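Local coordinates for protein glycoside Hydrolase Family 43_12 (Metagenome, PDB 7JVH) that probably hydrolyses glycosidic bonds in plant cell-wall polysaccharides such as xylan or arabinoxylan, as a glycoside hydrolase of family 43, subfamily 12, at residues Phe33-Glu38 with Arg437-Lys442; Tyr443-Thr448 with Leu517-Asp522. All coordinates share one frame; numbering follows the deposited sequence.

In the fold
Both interactions lie in the beta-sandwich of the concanavalin A-like domain, to whose sheet the N-terminal strand 28-37 also contributes. Strand 442-451 links them, pairing with strand 28-37 on one side and strand 515-522 on the other. Interaction 1 lies about 15 Å from the centre of the chain, interaction 2 about 21 Å, centre to centre, and both are largely buried. In interaction 1 a loop meets the end of a strand, so side-chain polar bonds do most of the work. Interaction 2 is regular strand pairing, with six backbone bonds, an apolar face and a more exposed, polar one. Glu38 OE1, 2.6 Å from Thr444 OG1, joins the two contacts.

Interaction 1. Residues Phe33-Glu38 with Arg437-Lys442; sequences FTYTGE and RQQHIK
The end of strand 28-37 in the concanavalin A-like beta-sandwich meets the connection from strand 433-437 to strand 442-451, with Tyr35 and His440 at the centre. Tyr35 reaches across because CG stands anti to the backbone N (chi1 173°), which carries the hydroxyl into the loop. There Tyr35 OH hydrogen-bonds His440 ND1 at 2.6 Å, lying at the edge of the imidazole and in its plane. Gln439 N donates a second bond to Tyr35 OH (2.8 Å). The two rings meet rim to rim, planes at 42°, so the hydroxyl rather than stacking joins them. A phenylalanine in place of Tyr35 would probably leave Gln439 N and His440 ND1 without this shared partner.

Gly37 covers one imidazole face: its CA is 3.4 Å from the centroid of the His440 ring and only 5° off the normal, a CH-pi contact. A beta carbon on Gly37 would run into His440 CE1, so the close fit depends on the missing side chain. Farther along, Glu38 N donates to Lys442 O at 2.9 Å. Within the loop, Gln438 NE2 bonds His440 O at 3.0 Å, in the planes of both the amide and the carbonyl, while Gln438 OE1 bonds Tyr526 OH.

His440 NE2 bonds Gly380 O, so both ring nitrogens have a partner. Strand 28-37 itself runs between strands 383-386 and 442-451, with backbone bonds from Tyr35 to Tyr384 and from Thr36 to Thr444.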
loop_
_atom_site.group_PDB
_atom_site.type_symbol
_atom_site.label_atom_id
_atom_site.label_comp_id
_atom_site.label_asym_id
_atom_site.label_seq_id
_atom_site.Cartn_x
_atom_site.Cartn_y
_atom_site.Cartn_z
ATOM N N PHE A 33 -7.318 20.221 3.081
ATOM C CA PHE A 33 -7.452 19.207 2.050
ATOM C C PHE A 33 -8.733 18.412 2.307
ATOM O O PHE A 33 -8.975 17.982 3.431
ATOM C CB PHE A 33 -6.242 18.249 2.001
ATOM C CG PHE A 33 -6.192 17.434 0.745
ATOM C CD1 PHE A 33 -6.856 16.227 0.644
ATOM C CD2 PHE A 33 -5.493 17.892 -0.355
ATOM C CE1 PHE A 33 -6.814 15.480 -0.529
ATOM C CE2 PHE A 33 -5.429 17.141 -1.538
ATOM C CZ PHE A 33 -6.102 15.938 -1.620
ATOM N N THR A 34 -9.530 18.217 1.256
ATOM C CA THR A 34 -10.748 17.420 1.320
ATOM C C THR A 34 -10.689 16.340 0.263
ATOM O O THR A 34 -10.394 16.631 -0.892
ATOM C CB THR A 34 -12.041 18.282 1.115
ATOM O OG1 THR A 34 -12.078 19.316 2.102
ATOM C CG2 THR A 34 -13.284 17.451 1.236
ATOM N N TYR A 35 -10.963 15.099 0.679
ATOM C CA TYR A 35 -11.031 13.947 -0.208
ATOM C C TYR A 35 -12.382 13.257 -0.026
ATOM O O TYR A 35 -12.750 12.902 1.102
ATOM C CB TYR A 35 -9.885 12.967 0.090
ATOM C CG TYR A 35 -9.977 11.650 -0.668
ATOM C CD1 TYR A 35 -9.521 11.545 -1.978
ATOM C CD2 TYR A 35 -10.517 10.517 -0.073
ATOM C CE1 TYR A 35 -9.610 10.355 -2.676
ATOM C CE2 TYR A 35 -10.614 9.315 -0.757
ATOM C CZ TYR A 35 -10.146 9.230 -2.055
ATOM O OH TYR A 35 -10.237 8.032 -2.739
ATOM N N THR A 36 -13.107 13.081 -1.140
ATOM C CA THR A 36 -14.431 12.468 -1.157
ATOM C C THR A 36 -14.472 11.317 -2.149
ATOM O O THR A 36 -14.324 11.529 -3.350
ATOM C CB THR A 36 -15.557 13.508 -1.496
ATOM O OG1 THR A 36 -15.623 14.498 -0.468
ATOM C CG2 THR A 36 -16.925 12.828 -1.634
ATOM N N GLY A 37 -14.694 10.100 -1.626
ATOM C CA GLY A 37 -14.871 8.902 -2.434
ATOM C C GLY A 37 -16.316 8.813 -2.882
ATOM O O GLY A 37 -17.221 9.161 -2.121
ATOM N N GLU A 38 -16.528 8.369 -4.128
ATOM C CA GLU A 38 -17.837 8.400 -4.797
ATOM C C GLU A 38 -17.971 7.200 -5.738
ATOM O O GLU A 38 -18.369 7.349 -6.899
ATOM C CB GLU A 38 -18.028 9.690 -5.628
ATOM C CG GLU A 38 -17.800 11.014 -4.910
ATOM C CD GLU A 38 -17.454 12.162 -5.876
ATOM O OE1 GLU A 38 -16.522 12.046 -6.694
ATOM O OE2 GLU A 38 -18.108 13.225 -5.811
ATOM N N ARG A 437 -3.493 8.396 -0.542
ATOM C CA ARG A 437 -3.756 7.338 -1.496
ATOM C C ARG A 437 -5.100 7.549 -2.168
ATOM O O ARG A 437 -6.058 7.998 -1.533
ATOM C CB ARG A 437 -3.754 5.984 -0.784
ATOM C CG ARG A 437 -2.393 5.551 -0.262
ATOM C CD ARG A 437 -2.577 4.431 0.729
ATOM N NE ARG A 437 -1.358 3.846 1.281
ATOM C CZ ARG A 437 -0.603 4.414 2.220
ATOM N NH1 ARG A 437 -0.870 5.624 2.704
ATOM N NH2 ARG A 437 0.453 3.778 2.688
ATOM N N GLN A 438 -5.161 7.249 -3.470
ATOM C CA GLN A 438 -6.421 7.189 -4.200
ATOM C C GLN A 438 -7.122 5.910 -3.741
ATOM O O GLN A 438 -6.704 4.791 -4.092
ATOM C CB GLN A 438 -6.206 7.191 -5.706
ATOM C CG GLN A 438 -7.484 7.069 -6.507
ATOM C CD GLN A 438 -7.346 7.487 -7.972
ATOM O OE1 GLN A 438 -6.311 7.987 -8.390
ATOM N NE2 GLN A 438 -8.409 7.298 -8.746
ATOM N N GLN A 439 -8.191 6.083 -2.948
ATOM C CA GLN A 439 -8.909 4.965 -2.344
ATOM C C GLN A 439 -10.115 4.513 -3.149
ATOM O O GLN A 439 -10.735 3.509 -2.815
ATOM C CB GLN A 439 -9.315 5.310 -0.912
ATOM C CG GLN A 439 -8.120 5.359 0.027
ATOM C CD GLN A 439 -8.524 5.600 1.460
ATOM O OE1 GLN A 439 -8.942 6.689 1.816
ATOM N NE2 GLN A 439 -8.375 4.594 2.296
ATOM N N HIS A 440 -10.418 5.237 -4.228
ATOM C CA HIS A 440 -11.605 5.011 -5.046
ATOM C C HIS A 440 -11.290 5.244 -6.513
ATOM O O HIS A 440 -10.379 6.036 -6.851
ATOM C CB HIS A 440 -12.716 6.005 -4.653
ATOM C CG HIS A 440 -13.092 5.939 -3.213
ATOM N ND1 HIS A 440 -12.352 6.555 -2.231
ATOM C CD2 HIS A 440 -14.126 5.330 -2.584
ATOM C CE1 HIS A 440 -12.915 6.323 -1.057
ATOM N NE2 HIS A 440 -13.996 5.590 -1.246
ATOM N N ILE A 441 -12.085 4.599 -7.376
ATOM C CA ILE A 441 -11.997 4.816 -8.820
ATOM C C ILE A 441 -12.578 6.193 -9.144
ATOM O O ILE A 441 -12.019 6.942 -9.944
ATOM C CB ILE A 441 -12.762 3.735 -9.606
ATOM C CG1 ILE A 441 -12.285 2.337 -9.211
ATOM C CG2 ILE A 441 -12.536 3.927 -11.099
ATOM C CD1 ILE A 441 -13.118 1.230 -9.811
ATOM N N LYS A 442 -13.712 6.503 -8.511
ATOM C CA LYS A 442 -14.375 7.798 -8.651
ATOM C C LYS A 442 -14.180 8.623 -7.390
ATOM O O LYS A 442 -14.617 8.227 -6.325
ATOM C CB LYS A 442 -15.862 7.617 -8.893
ATOM C CG LYS A 442 -16.222 7.216 -10.307
ATOM C CD LYS A 442 -17.727 7.016 -10.426
ATOM C CE LYS A 442 -18.100 6.683 -11.861
ATOM N NZ LYS A 442 -19.581 6.462 -11.978
#

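Interaction 2. Residues Tyr443-Thr448 with Leu517-Asp522; sequences YTAQTT and LGVTTD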
loop_
_atom_site.group_PDB
_atom_site.type_symbol
_atom_site.label_atom_id
_atom_site.label_comp_id
_atom_site.label_asym_id
_atom_site.label_seq_id
_atom_site.Cartn_x
_atom_site.Cartn_y
_atom_site.Cartn_z
ATOM N N TYR A 443 -13.501 9.762 -7.518
ATOM C CA TYR A 443 -13.284 10.649 -6.390
ATOM C C TYR A 443 -13.240 12.116 -6.826
ATOM O O TYR A 443 -13.159 12.442 -8.010
ATOM C CB TYR A 443 -12.040 10.247 -5.555
ATOM C CG TYR A 443 -10.712 10.773 -6.041
ATOM C CD1 TYR A 443 -10.215 11.996 -5.586
ATOM C CD2 TYR A 443 -9.929 10.044 -6.935
ATOM C CE1 TYR A 443 -9.002 12.485 -6.018
ATOM C CE2 TYR A 443 -8.698 10.512 -7.355
ATOM C CZ TYR A 443 -8.246 11.734 -6.901
ATOM O OH TYR A 443 -7.025 12.213 -7.352
ATOM N N THR A 444 -13.343 12.980 -5.821
ATOM C CA THR A 444 -13.340 14.412 -5.956
ATOM C C THR A 444 -12.554 14.891 -4.760
ATOM O O THR A 444 -12.781 14.439 -3.645
ATOM C CB THR A 444 -14.773 15.012 -5.933
ATOM O OG1 THR A 444 -15.529 14.477 -7.022
ATOM C CG2 THR A 444 -14.751 16.529 -6.051
ATOM N N ALA A 445 -11.602 15.795 -5.009
ATOM C CA ALA A 445 -10.743 16.323 -3.973
ATOM C C ALA A 445 -10.507 17.784 -4.242
ATOM O O ALA A 445 -10.577 18.231 -5.394
ATOM C CB ALA A 445 -9.426 15.555 -3.969
ATOM N N GLN A 446 -10.233 18.531 -3.173
ATOM C CA GLN A 446 -9.804 19.907 -3.294
ATOM C C GLN A 446 -8.873 20.322 -2.165
ATOM O O GLN A 446 -8.896 19.742 -1.084
ATOM C CB GLN A 446 -11.018 20.822 -3.311
ATOM C CG GLN A 446 -11.982 20.567 -2.174
ATOM C CD GLN A 446 -12.830 21.770 -1.874
ATOM O OE1 GLN A 446 -13.994 21.821 -2.242
ATOM N NE2 GLN A 446 -12.243 22.746 -1.198
ATOM N N THR A 447 -8.050 21.336 -2.433
ATOM C CA THR A 447 -7.158 21.911 -1.439
ATOM C C THR A 447 -7.248 23.428 -1.517
ATOM O O THR A 447 -7.515 23.995 -2.574
ATOM C CB THR A 447 -5.692 21.421 -1.630
ATOM O OG1 THR A 447 -4.924 21.765 -0.474
ATOM C CG2 THR A 447 -5.037 22.028 -2.881
ATOM N N THR A 448 -7.031 24.074 -0.372
ATOM C CA THR A 448 -7.104 25.521 -0.229
ATOM C C THR A 448 -5.769 25.987 0.310
ATOM O O THR A 448 -5.268 25.439 1.294
ATOM C CB THR A 448 -8.245 25.934 0.725
ATOM O OG1 THR A 448 -9.469 25.424 0.214
ATOM C CG2 THR A 448 -8.360 27.431 0.839
ATOM N N LEU A 517 -7.902 24.755 -5.176
ATOM C CA LEU A 517 -7.714 23.946 -6.363
ATOM C C LEU A 517 -8.445 22.629 -6.167
ATOM O O LEU A 517 -8.511 22.113 -5.050
ATOM C CB LEU A 517 -6.221 23.704 -6.626
ATOM C CG LEU A 517 -5.330 24.951 -6.718
ATOM C CD1 LEU A 517 -3.894 24.514 -7.023
ATOM C CD2 LEU A 517 -5.853 25.958 -7.745
ATOM N N GLY A 518 -8.995 22.091 -7.257
ATOM C CA GLY A 518 -9.806 20.895 -7.208
ATOM C C GLY A 518 -9.549 19.981 -8.388
ATOM O O GLY A 518 -9.162 20.461 -9.471
ATOM N N VAL A 519 -9.733 18.669 -8.166
ATOM C CA VAL A 519 -9.702 17.683 -9.217
ATOM C C VAL A 519 -10.791 16.671 -8.936
ATOM O O VAL A 519 -11.073 16.349 -7.772
ATOM C CB VAL A 519 -8.293 16.975 -9.330
ATOM C CG1 VAL A 519 -7.975 16.139 -8.099
ATOM C CG2 VAL A 519 -8.207 16.099 -10.577
ATOM N N THR A 520 -11.421 16.180 -10.006
ATOM C CA THR A 520 -12.439 15.149 -9.921
ATOM C C THR A 520 -12.202 14.138 -11.034
ATOM O O THR A 520 -11.846 14.511 -12.148
ATOM C CB THR A 520 -13.877 15.725 -10.026
ATOM O OG1 THR A 520 -14.847 14.671 -9.914
ATOM C CG2 THR A 520 -14.090 16.465 -11.366
ATOM N N THR A 521 -12.413 12.857 -10.716
ATOM C CA THR A 521 -12.287 11.779 -11.680
ATOM C C THR A 521 -13.547 10.915 -11.650
ATOM O O THR A 521 -13.996 10.504 -10.587
ATOM C CB THR A 521 -11.008 10.900 -11.448
ATOM O OG1 THR A 521 -11.040 9.776 -12.327
ATOM C CG2 THR A 521 -10.911 10.384 -10.008
ATOM N N ASP A 522 -14.084 10.648 -12.846
ATOM C CA ASP A 522 -15.222 9.786 -13.055
ATOM C C ASP A 522 -14.812 8.344 -13.360
ATOM O O ASP A 522 -15.620 7.563 -13.835
ATOM C CB ASP A 522 -16.070 10.331 -14.212
ATOM C CG ASP A 522 -15.356 10.282 -15.539
ATOM O OD1 ASP A 522 -14.149 9.964 -15.574
ATOM O OD2 ASP A 522 -16.028 10.565 -16.554
#
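Residues Tyr443-Thr448 and Leu517-Asp522 are neighbouring antiparallel strands of the concanavalin A-like beta-sandwich, their axes 4.7 Å apart at closest approach and their directions 171° from each other. Tyr443 with Thr521, Ala445 with Val519 and Thr447 with Leu517 are the hydrogen-bonded pairs, two bonds each. The central pair is even, Ala445 N to Val519 O and Val519 N to Ala445 O both measuring 2.9 Å. The Tyr443 pair is less regular: Thr521 N meets Tyr443 O almost straight, whereas the return bond from Tyr443 N to Thr521 O is longer (3.2 Å) and bent to 137°.

The face bearing Tyr443, Ala445, Thr447, Leu517, Val519 and Thr521 is the tightly packed one. With CG between its backbone N and carbonyl carbon (chi1 85°), Tyr443 swings its ring over the neighbouring strand, where Tyr443 CD2 comes within 3.2 Å of Thr521 CG2, obliquely to the ring, and Tyr443 OH lies 4.1 Å from Val519 CG1. Ala445 CB sits at the edge of the same ring, in its plane. Leu461 and Cys463 of strand 458-464 pack against Val519 from the other sheet of the sandwich, and Val561 of strand 560-566 meets Tyr443.

The reverse face carries Thr444, Gln446 and Thr520 and is partly exposed. Its packing is looser: Gly518, with no side chain, faces Gln446 across the pair, Gly518 CA to Gln446 CA 4.0 Å, and the extended Gln446 side chain leads away from strand 515-522. Thr444 and Thr520 lie side by side, pointing the same way. Thr444 OG1 bonds Glu38 OE1 and lies 3.0 Å from Thr520 OG1.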